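Local coordinates for protein MATE family efflux transporter (Vibrio cholerae, PDB 6IDP) that probably exports drugs and other toxic compounds across the bacterial membrane as a multidrug transporter of the MATE family that changes conformation in an H+-dependent manner, at residues F31-D35 and N174-D178; H132-W137 and I189-I194. All coordinates share one frame; numbering follows the deposited sequence.

Interaction 1 (F31-D35 and N174-D178); sequences FQLVD and NLILD. With OLC ((2R)-2,3-dihydroxypropyl (9Z)-octadec-9-enoate), chain O.
Two acidic side chains face each other at unusually short range: D35 OD1 lies 2.8 Å from D178 OD2, with the carboxylate planes only 28° apart although the side chains themselves meet at about a right angle. The pair spans helices 5-39 and 161-184, which run nearly parallel here, their local axes 10.1 Å apart. Beside it the F31 ring fills the gap between the backbones. Its chi1 of 157° turns the ring away from the backbone N and across to the other helix, where CD1 rests 3.6 Å from the backbone N of L175 and CE1 comes obliquely to 3.3 Å from D178 OD2. N174 packs on one face of the ring: its CB is 3.9 Å from the centroid in a CH-pi contact, and its amide stacks roughly flat, CG being 3.2 Å from F31 CZ. D35 CB lies over the opposite face. N174 ND2 is hydrogen-bonded to T196 OG1 of helix 189-213, which limits the amide's rotation. The end of a monoolein (OLC) chain fills in next to the ring, its C17 3.5 Å from F31 CE2, while its terminal C18 touches N174 ND2. Farther along, V34 CG1 meets L175 CD2 at 3.7 Å, an apolar contact. Acid oxygens as close as those of D35 and D178 are most simply explained if one of the two groups is protonated, consistent with a transporter whose conformation responds to H+.

Interaction 2 (H132-W137 and I189-I194); sequences HYWLWW and IDGAAI
Y133 of helix 124-156 lies against I189 and D190, in contact from CB to CZ. Its CB is 3.7 Å from D190 OD1, and the same oxygen sits at the ring edge near CD1, the carboxylate lying almost in the ring plane. A chi1 of 178° carries the ring under I189, whose CG1 stands over the face 3.6 Å from the centroid; W137 CB, from the tyrosine's own helix, lies over the other face. Next out, CE1 approaches the I189 carbonyl O to 3.1 Å, CZ nears the I189 methyl CD1, and OH ends close to Q50 OE1. The preceding residue, H132, donates through ND1 to D190: the bond to OD2, 2.8 Å long, uses the syn lone pair, with an N-H...O angle of 139° and the acceptor tilted 26° from the imidazole plane, while the one to OD1 is weak. W136 continues the interface on the outer side. Its CD1 rests against D190 CG at 3.6 Å, its CB packs on A193 CB at 3.8 Å, and I194 CG1 lies over one face of its six-membered ring in a CH-pi contact, 3.4 Å from CE3. The small A193 side chain is consistent with the close approach of the nearly parallel local axes, 8.5 Å. Together these residues pack helix 124-156 against helix 189-213 of the all-helical MATE transporter; I189 also touches helix 5-39. A carboxylate flanked by two aromatic side chains and gripped by one imidazole N-H is thereby restrained, and the bond would probably be stronger were the imidazole positively charged.

Overall arrangement
Both contacts join near-parallel helices and both are only partly buried, but interaction 2 lies farther from the centre of the chain, about 23 Å against 19 Å, and includes an exposed tryptophan. Interaction 1 is the smaller and more widely spaced pairing, with the gap between helices bridged by a phenylalanine and lipid; its polar pair joins acid to acid. Interaction 2 sets an acid against a histidine and buries more surface. Helices 124-156, 161-184 and 189-213 follow one another in the chain, and helix 189-213 links the contacts: it carries segment 189-194 and also packs on N174 and D178. Their centres are about 14 Å apart, and D178 OD1 packs 3.8 Å from A192 CA.

Interaction 1 (F31-D35 and N174-D178)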
ATOM      1  N   PHE A  31     -15.704   2.216  -0.532  1.00 60.21           N
ATOM      2  CA  PHE A  31     -16.304   1.231  -1.424  1.00 64.67           C
ATOM      3  C   PHE A  31     -16.100  -0.188  -0.905  1.00 66.93           C
ATOM      4  O   PHE A  31     -17.047  -0.970  -0.822  1.00 71.41           O
ATOM      5  CB  PHE A  31     -15.726   1.334  -2.837  1.00 57.50           C
ATOM      6  CG  PHE A  31     -15.868   0.067  -3.630  1.00 63.22           C
ATOM      7  CD1 PHE A  31     -17.092  -0.290  -4.173  1.00 73.13           C
ATOM      8  CD2 PHE A  31     -14.787  -0.784  -3.810  1.00 61.75           C
ATOM      9  CE1 PHE A  31     -17.232  -1.464  -4.890  1.00 72.20           C
ATOM     10  CE2 PHE A  31     -14.925  -1.959  -4.524  1.00 64.77           C
ATOM     11  CZ  PHE A  31     -16.146  -2.300  -5.063  1.00 69.17           C
ATOM     12  N   GLN A  32     -14.850  -0.506  -0.576  1.00 61.46           N
ATOM     13  CA  GLN A  32     -14.454  -1.850  -0.163  1.00 63.83           C
ATOM     14  C   GLN A  32     -15.232  -2.354   1.050  1.00 69.78           C
ATOM     15  O   GLN A  32     -15.579  -3.532   1.121  1.00 68.95           O
ATOM     16  CB  GLN A  32     -12.952  -1.888   0.137  1.00 64.28           C
ATOM     17  CG  GLN A  32     -12.063  -1.656  -1.077  1.00 70.24           C
ATOM     18  CD  GLN A  32     -10.587  -1.596  -0.723  1.00 72.97           C
ATOM     19  OE1 GLN A  32     -10.214  -1.149   0.362  1.00 71.52           O
ATOM     20  NE2 GLN A  32      -9.740  -2.052  -1.640  1.00 73.44           N
ATOM     21  N   LEU A  33     -15.497  -1.462   2.000  1.00 72.94           N
ATOM     22  CA  LEU A  33     -16.238  -1.826   3.203  1.00 75.41           C
ATOM     23  C   LEU A  33     -17.674  -2.201   2.846  1.00 76.62           C
ATOM     24  O   LEU A  33     -18.209  -3.195   3.338  1.00 71.54           O
ATOM     25  CB  LEU A  33     -16.224  -0.681   4.220  1.00 78.96           C
ATOM     26  CG  LEU A  33     -16.087  -1.074   5.695  1.00 87.02           C
ATOM     27  CD1 LEU A  33     -14.660  -1.512   6.006  1.00 86.75           C
ATOM     28  CD2 LEU A  33     -16.519   0.059   6.618  1.00 89.97           C
ATOM     29  N   VAL A  34     -18.289  -1.400   1.981  1.00 79.99           N
ATOM     30  CA  VAL A  34     -19.647  -1.660   1.520  1.00 82.58           C
ATOM     31  C   VAL A  34     -19.659  -2.833   0.537  1.00 82.64           C
ATOM     32  O   VAL A  34     -20.633  -3.581   0.459  1.00 81.38           O
ATOM     33  CB  VAL A  34     -20.265  -0.409   0.859  1.00 78.94           C
ATOM     34  CG1 VAL A  34     -21.724  -0.649   0.504  1.00 80.26           C
ATOM     35  CG2 VAL A  34     -20.144   0.789   1.786  1.00 84.05           C
ATOM     36  N   ASP A  35     -18.562  -2.994  -0.202  1.00 83.37           N
ATOM     37  CA  ASP A  35     -18.425  -4.100  -1.147  1.00 79.24           C
ATOM     38  C   ASP A  35     -18.408  -5.450  -0.438  1.00 84.89           C
ATOM     39  O   ASP A  35     -19.040  -6.402  -0.892  1.00 85.87           O
ATOM     40  CB  ASP A  35     -17.156  -3.936  -1.988  1.00 70.58           C
ATOM     41  CG  ASP A  35     -16.786  -5.203  -2.742  1.00 70.02           C
ATOM     42  OD1 ASP A  35     -17.373  -5.456  -3.815  1.00 69.28           O
ATOM     43  OD2 ASP A  35     -15.901  -5.942  -2.264  1.00 73.00           O
ATOM     44  N   ASN A 174     -17.887   2.051  -8.914  1.00 44.61           N
ATOM     45  CA  ASN A 174     -17.899   0.642  -8.531  1.00 42.04           C
ATOM     46  C   ASN A 174     -18.967   0.359  -7.478  1.00 47.67           C
ATOM     47  O   ASN A 174     -19.558  -0.721  -7.455  1.00 54.34           O
ATOM     48  CB  ASN A 174     -16.523   0.212  -8.011  1.00 40.86           C
ATOM     49  CG  ASN A 174     -16.306  -1.289  -8.098  1.00 50.21           C
ATOM     50  OD1 ASN A 174     -17.258  -2.067  -8.183  1.00 53.02           O
ATOM     51  ND2 ASN A 174     -15.045  -1.704  -8.063  1.00 50.62           N
ATOM     52  N   LEU A 175     -19.208   1.337  -6.610  1.00 49.00           N
ATOM     53  CA  LEU A 175     -20.230   1.213  -5.574  1.00 48.96           C
ATOM     54  C   LEU A 175     -21.618   1.104  -6.203  1.00 49.81           C
ATOM     55  O   LEU A 175     -22.434   0.289  -5.785  1.00 56.40           O
ATOM     56  CB  LEU A 175     -20.162   2.407  -4.616  1.00 49.67           C
ATOM     57  CG  LEU A 175     -20.928   2.370  -3.288  1.00 63.37           C
ATOM     58  CD1 LEU A 175     -22.370   2.848  -3.443  1.00 65.25           C
ATOM     59  CD2 LEU A 175     -20.869   0.985  -2.647  1.00 65.96           C
ATOM     60  N   ILE A 176     -21.870   1.924  -7.218  1.00 59.24           N
ATOM     61  CA  ILE A 176     -23.155   1.930  -7.912  1.00 60.76           C
ATOM     62  C   ILE A 176     -23.372   0.663  -8.741  1.00 60.16           C
ATOM     63  O   ILE A 176     -24.458   0.085  -8.732  1.00 62.64           O
ATOM     64  CB  ILE A 176     -23.284   3.161  -8.836  1.00 58.36           C
ATOM     65  CG1 ILE A 176     -23.225   4.453  -8.020  1.00 62.30           C
ATOM     66  CG2 ILE A 176     -24.575   3.100  -9.636  1.00 56.45           C
ATOM     67  CD1 ILE A 176     -23.291   5.710  -8.865  1.00 61.20           C
ATOM     68  N   LEU A 177     -22.337   0.235  -9.456  1.00 54.61           N
ATOM     69  CA  LEU A 177     -22.444  -0.922 -10.342  1.00 51.75           C
ATOM     70  C   LEU A 177     -22.485  -2.245  -9.579  1.00 52.41           C
ATOM     71  O   LEU A 177     -22.973  -3.251 -10.097  1.00 49.68           O
ATOM     72  CB  LEU A 177     -21.282  -0.936 -11.337  1.00 42.14           C
ATOM     73  CG  LEU A 177     -21.269   0.199 -12.364  1.00 45.30           C
ATOM     74  CD1 LEU A 177     -20.005   0.156 -13.209  1.00 46.18           C
ATOM     75  CD2 LEU A 177     -22.508   0.137 -13.242  1.00 48.84           C
ATOM     76  N   ASP A 178     -21.977  -2.233  -8.350  1.00 56.49           N
ATOM     77  CA  ASP A 178     -21.856  -3.449  -7.548  1.00 61.95           C
ATOM     78  C   ASP A 178     -23.189  -4.191  -7.356  1.00 66.97           C
ATOM     79  O   ASP A 178     -23.294  -5.352  -7.747  1.00 63.88           O
ATOM     80  CB  ASP A 178     -21.228  -3.125  -6.184  1.00 68.17           C
ATOM     81  CG  ASP A 178     -19.920  -3.859  -5.952  1.00 68.73           C
ATOM     82  OD1 ASP A 178     -19.369  -4.421  -6.921  1.00 66.83           O
ATOM     83  OD2 ASP A 178     -19.438  -3.865  -4.799  1.00 74.05           O
TER
HETATM   84  C18 OLC O 514     -12.316  -0.708  -6.467  1.00 56.88           C
HETATM   85  C17 OLC O 514     -11.591  -1.512  -5.409  1.00 62.52           C
HETATM   86  C16 OLC O 514     -10.788  -2.623  -6.050  1.00 61.70           C
HETATM   87  C15 OLC O 514      -9.586  -2.930  -5.182  1.00 63.70           C
HETATM   88  C14 OLC O 514      -8.524  -3.623  -6.008  1.00 61.64           C

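Interaction 2 (H132-W137 and I189-I194)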
ATOM      1  N   HIS A 132     -14.681 -20.121 -12.818  1.00 62.44           N
ATOM      2  CA  HIS A 132     -15.227 -18.999 -13.570  1.00 63.97           C
ATOM      3  C   HIS A 132     -14.973 -17.656 -12.881  1.00 64.00           C
ATOM      4  O   HIS A 132     -14.876 -16.623 -13.547  1.00 63.36           O
ATOM      5  CB  HIS A 132     -16.727 -19.197 -13.813  1.00 62.87           C
ATOM      6  CG  HIS A 132     -17.529 -19.380 -12.562  1.00 62.66           C
ATOM      7  ND1 HIS A 132     -18.042 -18.320 -11.847  1.00 62.69           N
ATOM      8  CD2 HIS A 132     -17.912 -20.500 -11.904  1.00 66.09           C
ATOM      9  CE1 HIS A 132     -18.704 -18.779 -10.798  1.00 69.18           C
ATOM     10  NE2 HIS A 132     -18.640 -20.098 -10.811  1.00 60.77           N
ATOM     11  N   TYR A 133     -14.849 -17.662 -11.556  1.00 63.51           N
ATOM     12  CA  TYR A 133     -14.644 -16.412 -10.828  1.00 59.45           C
ATOM     13  C   TYR A 133     -13.280 -15.790 -11.117  1.00 50.52           C
ATOM     14  O   TYR A 133     -13.179 -14.577 -11.293  1.00 53.29           O
ATOM     15  CB  TYR A 133     -14.807 -16.619  -9.318  1.00 62.24           C
ATOM     16  CG  TYR A 133     -14.545 -15.361  -8.518  1.00 61.43           C
ATOM     17  CD1 TYR A 133     -15.203 -14.175  -8.820  1.00 56.53           C
ATOM     18  CD2 TYR A 133     -13.641 -15.357  -7.463  1.00 61.28           C
ATOM     19  CE1 TYR A 133     -14.966 -13.020  -8.099  1.00 50.45           C
ATOM     20  CE2 TYR A 133     -13.400 -14.203  -6.732  1.00 54.36           C
ATOM     21  CZ  TYR A 133     -14.067 -13.041  -7.055  1.00 51.42           C
ATOM     22  OH  TYR A 133     -13.835 -11.892  -6.335  1.00 52.75           O
ATOM     23  N   TRP A 134     -12.237 -16.613 -11.175  1.00 48.07           N
ATOM     24  CA  TRP A 134     -10.886 -16.096 -11.390  1.00 46.41           C
ATOM     25  C   TRP A 134     -10.695 -15.543 -12.797  1.00 47.71           C
ATOM     26  O   TRP A 134      -9.830 -14.700 -13.018  1.00 48.83           O
ATOM     27  CB  TRP A 134      -9.836 -17.175 -11.108  1.00 53.08           C
ATOM     28  CG  TRP A 134      -9.501 -17.310  -9.654  1.00 55.38           C
ATOM     29  CD1 TRP A 134     -10.250 -16.877  -8.599  1.00 54.93           C
ATOM     30  CD2 TRP A 134      -8.323 -17.905  -9.092  1.00 56.85           C
ATOM     31  NE1 TRP A 134      -9.616 -17.173  -7.417  1.00 59.69           N
ATOM     32  CE2 TRP A 134      -8.433 -17.805  -7.691  1.00 57.28           C
ATOM     33  CE3 TRP A 134      -7.189 -18.517  -9.636  1.00 56.57           C
ATOM     34  CZ2 TRP A 134      -7.453 -18.292  -6.828  1.00 55.86           C
ATOM     35  CZ3 TRP A 134      -6.217 -19.000  -8.777  1.00 56.43           C
ATOM     36  CH2 TRP A 134      -6.356 -18.885  -7.389  1.00 57.46           C
ATOM     37  N   LEU A 135     -11.495 -16.019 -13.745  1.00 49.75           N
ATOM     38  CA  LEU A 135     -11.479 -15.456 -15.090  1.00 48.45           C
ATOM     39  C   LEU A 135     -11.812 -13.971 -15.033  1.00 51.60           C
ATOM     40  O   LEU A 135     -11.038 -13.128 -15.497  1.00 45.27           O
ATOM     41  CB  LEU A 135     -12.465 -16.191 -16.001  1.00 47.56           C
ATOM     42  CG  LEU A 135     -12.049 -17.609 -16.394  1.00 50.61           C
ATOM     43  CD1 LEU A 135     -13.130 -18.286 -17.221  1.00 52.53           C
ATOM     44  CD2 LEU A 135     -10.730 -17.575 -17.149  1.00 51.82           C
ATOM     45  N   TRP A 136     -12.959 -13.656 -14.441  1.00 40.83           N
ATOM     46  CA  TRP A 136     -13.377 -12.271 -14.280  1.00 41.64           C
ATOM     47  C   TRP A 136     -12.469 -11.516 -13.317  1.00 43.43           C
ATOM     48  O   TRP A 136     -12.129 -10.355 -13.554  1.00 43.64           O
ATOM     49  CB  TRP A 136     -14.822 -12.204 -13.787  1.00 49.02           C
ATOM     50  CG  TRP A 136     -15.819 -12.776 -14.747  1.00 52.96           C
ATOM     51  CD1 TRP A 136     -16.428 -13.995 -14.666  1.00 52.39           C
ATOM     52  CD2 TRP A 136     -16.329 -12.150 -15.931  1.00 48.52           C
ATOM     53  NE1 TRP A 136     -17.284 -14.167 -15.728  1.00 53.37           N
ATOM     54  CE2 TRP A 136     -17.241 -13.048 -16.518  1.00 51.96           C
ATOM     55  CE3 TRP A 136     -16.100 -10.919 -16.553  1.00 50.30           C
ATOM     56  CZ2 TRP A 136     -17.924 -12.754 -17.696  1.00 54.38           C
ATOM     57  CZ3 TRP A 136     -16.782 -10.628 -17.720  1.00 49.69           C
ATOM     58  CH2 TRP A 136     -17.682 -11.541 -18.280  1.00 52.43           C
ATOM     59  N   TRP A 137     -12.073 -12.173 -12.231  1.00 45.11           N
ATOM     60  CA  TRP A 137     -11.319 -11.487 -11.189  1.00 46.03           C
ATOM     61  C   TRP A 137      -9.893 -11.145 -11.613  1.00 36.92           C
ATOM     62  O   TRP A 137      -9.410 -10.054 -11.324  1.00 35.36           O
ATOM     63  CB  TRP A 137     -11.285 -12.311  -9.897  1.00 46.87           C
ATOM     64  CG  TRP A 137     -10.589 -11.560  -8.818  1.00 52.69           C
ATOM     65  CD1 TRP A 137     -11.143 -10.658  -7.961  1.00 55.71           C
ATOM     66  CD2 TRP A 137      -9.192 -11.602  -8.512  1.00 56.51           C
ATOM     67  NE1 TRP A 137     -10.180 -10.148  -7.126  1.00 59.66           N
ATOM     68  CE2 TRP A 137      -8.973 -10.710  -7.445  1.00 56.09           C
ATOM     69  CE3 TRP A 137      -8.106 -12.312  -9.031  1.00 62.13           C
ATOM     70  CZ2 TRP A 137      -7.715 -10.512  -6.885  1.00 57.46           C
ATOM     71  CZ3 TRP A 137      -6.858 -12.114  -8.475  1.00 64.92           C
ATOM     72  CH2 TRP A 137      -6.673 -11.223  -7.413  1.00 60.53           C
ATOM     73  N   ILE A 189     -20.934 -13.522  -7.388  1.00 71.23           N
ATOM     74  CA  ILE A 189     -19.507 -13.388  -7.135  1.00 67.16           C
ATOM     75  C   ILE A 189     -18.794 -12.834  -8.374  1.00 61.79           C
ATOM     76  O   ILE A 189     -17.867 -12.034  -8.256  1.00 62.59           O
ATOM     77  CB  ILE A 189     -18.894 -14.746  -6.690  1.00 73.18           C
ATOM     78  CG1 ILE A 189     -17.481 -14.558  -6.135  1.00 70.56           C
ATOM     79  CG2 ILE A 189     -18.946 -15.786  -7.812  1.00 77.69           C
ATOM     80  CD1 ILE A 189     -17.435 -13.761  -4.850  1.00 77.56           C
ATOM     81  N   ASP A 190     -19.248 -13.229  -9.561  1.00 62.92           N
ATOM     82  CA  ASP A 190     -18.662 -12.723 -10.798  1.00 61.06           C
ATOM     83  C   ASP A 190     -19.032 -11.258 -11.008  1.00 54.69           C
ATOM     84  O   ASP A 190     -18.243 -10.486 -11.549  1.00 49.45           O
ATOM     85  CB  ASP A 190     -19.114 -13.559 -12.000  1.00 60.58           C
ATOM     86  CG  ASP A 190     -18.570 -14.975 -11.965  1.00 63.42           C
ATOM     87  OD1 ASP A 190     -17.669 -15.248 -11.147  1.00 65.47           O
ATOM     88  OD2 ASP A 190     -19.038 -15.813 -12.765  1.00 65.18           O
ATOM     89  N   GLY A 191     -20.229 -10.885 -10.567  1.00 52.41           N
ATOM     90  CA  GLY A 191     -20.725  -9.531 -10.729  1.00 50.53           C
ATOM     91  C   GLY A 191     -19.857  -8.469 -10.081  1.00 52.96           C
ATOM     92  O   GLY A 191     -19.717  -7.366 -10.611  1.00 55.12           O
ATOM     93  N   ALA A 192     -19.271  -8.800  -8.933  1.00 51.78           N
ATOM     94  CA  ALA A 192     -18.399  -7.873  -8.223  1.00 48.80           C
ATOM     95  C   ALA A 192     -17.142  -7.578  -9.036  1.00 46.96           C
ATOM     96  O   ALA A 192     -16.689  -6.434  -9.103  1.00 47.68           O
ATOM     97  CB  ALA A 192     -18.028  -8.431  -6.861  1.00 48.39           C
ATOM     98  N   ALA A 193     -16.586  -8.617  -9.650  1.00 42.12           N
ATOM     99  CA  ALA A 193     -15.390  -8.478 -10.467  1.00 42.01           C
ATOM    100  C   ALA A 193     -15.692  -7.698 -11.743  1.00 41.51           C
ATOM    101  O   ALA A 193     -14.887  -6.875 -12.185  1.00 42.30           O
ATOM    102  CB  ALA A 193     -14.818  -9.844 -10.801  1.00 44.50           C
ATOM    103  N   ILE A 194     -16.856  -7.967 -12.330  1.00 40.48           N
ATOM    104  CA  ILE A 194     -17.297  -7.266 -13.530  1.00 42.11           C
ATOM    105  C   ILE A 194     -17.513  -5.781 -13.247  1.00 44.53           C
ATOM    106  O   ILE A 194     -17.139  -4.926 -14.051  1.00 42.81           O
ATOM    107  CB  ILE A 194     -18.591  -7.884 -14.089  1.00 42.88           C
ATOM    108  CG1 ILE A 194     -18.342  -9.332 -14.508  1.00 46.53           C
ATOM    109  CG2 ILE A 194     -19.120  -7.070 -15.262  1.00 45.49           C
ATOM    110  CD1 ILE A 194     -19.597 -10.104 -14.822  1.00 54.81           C
TER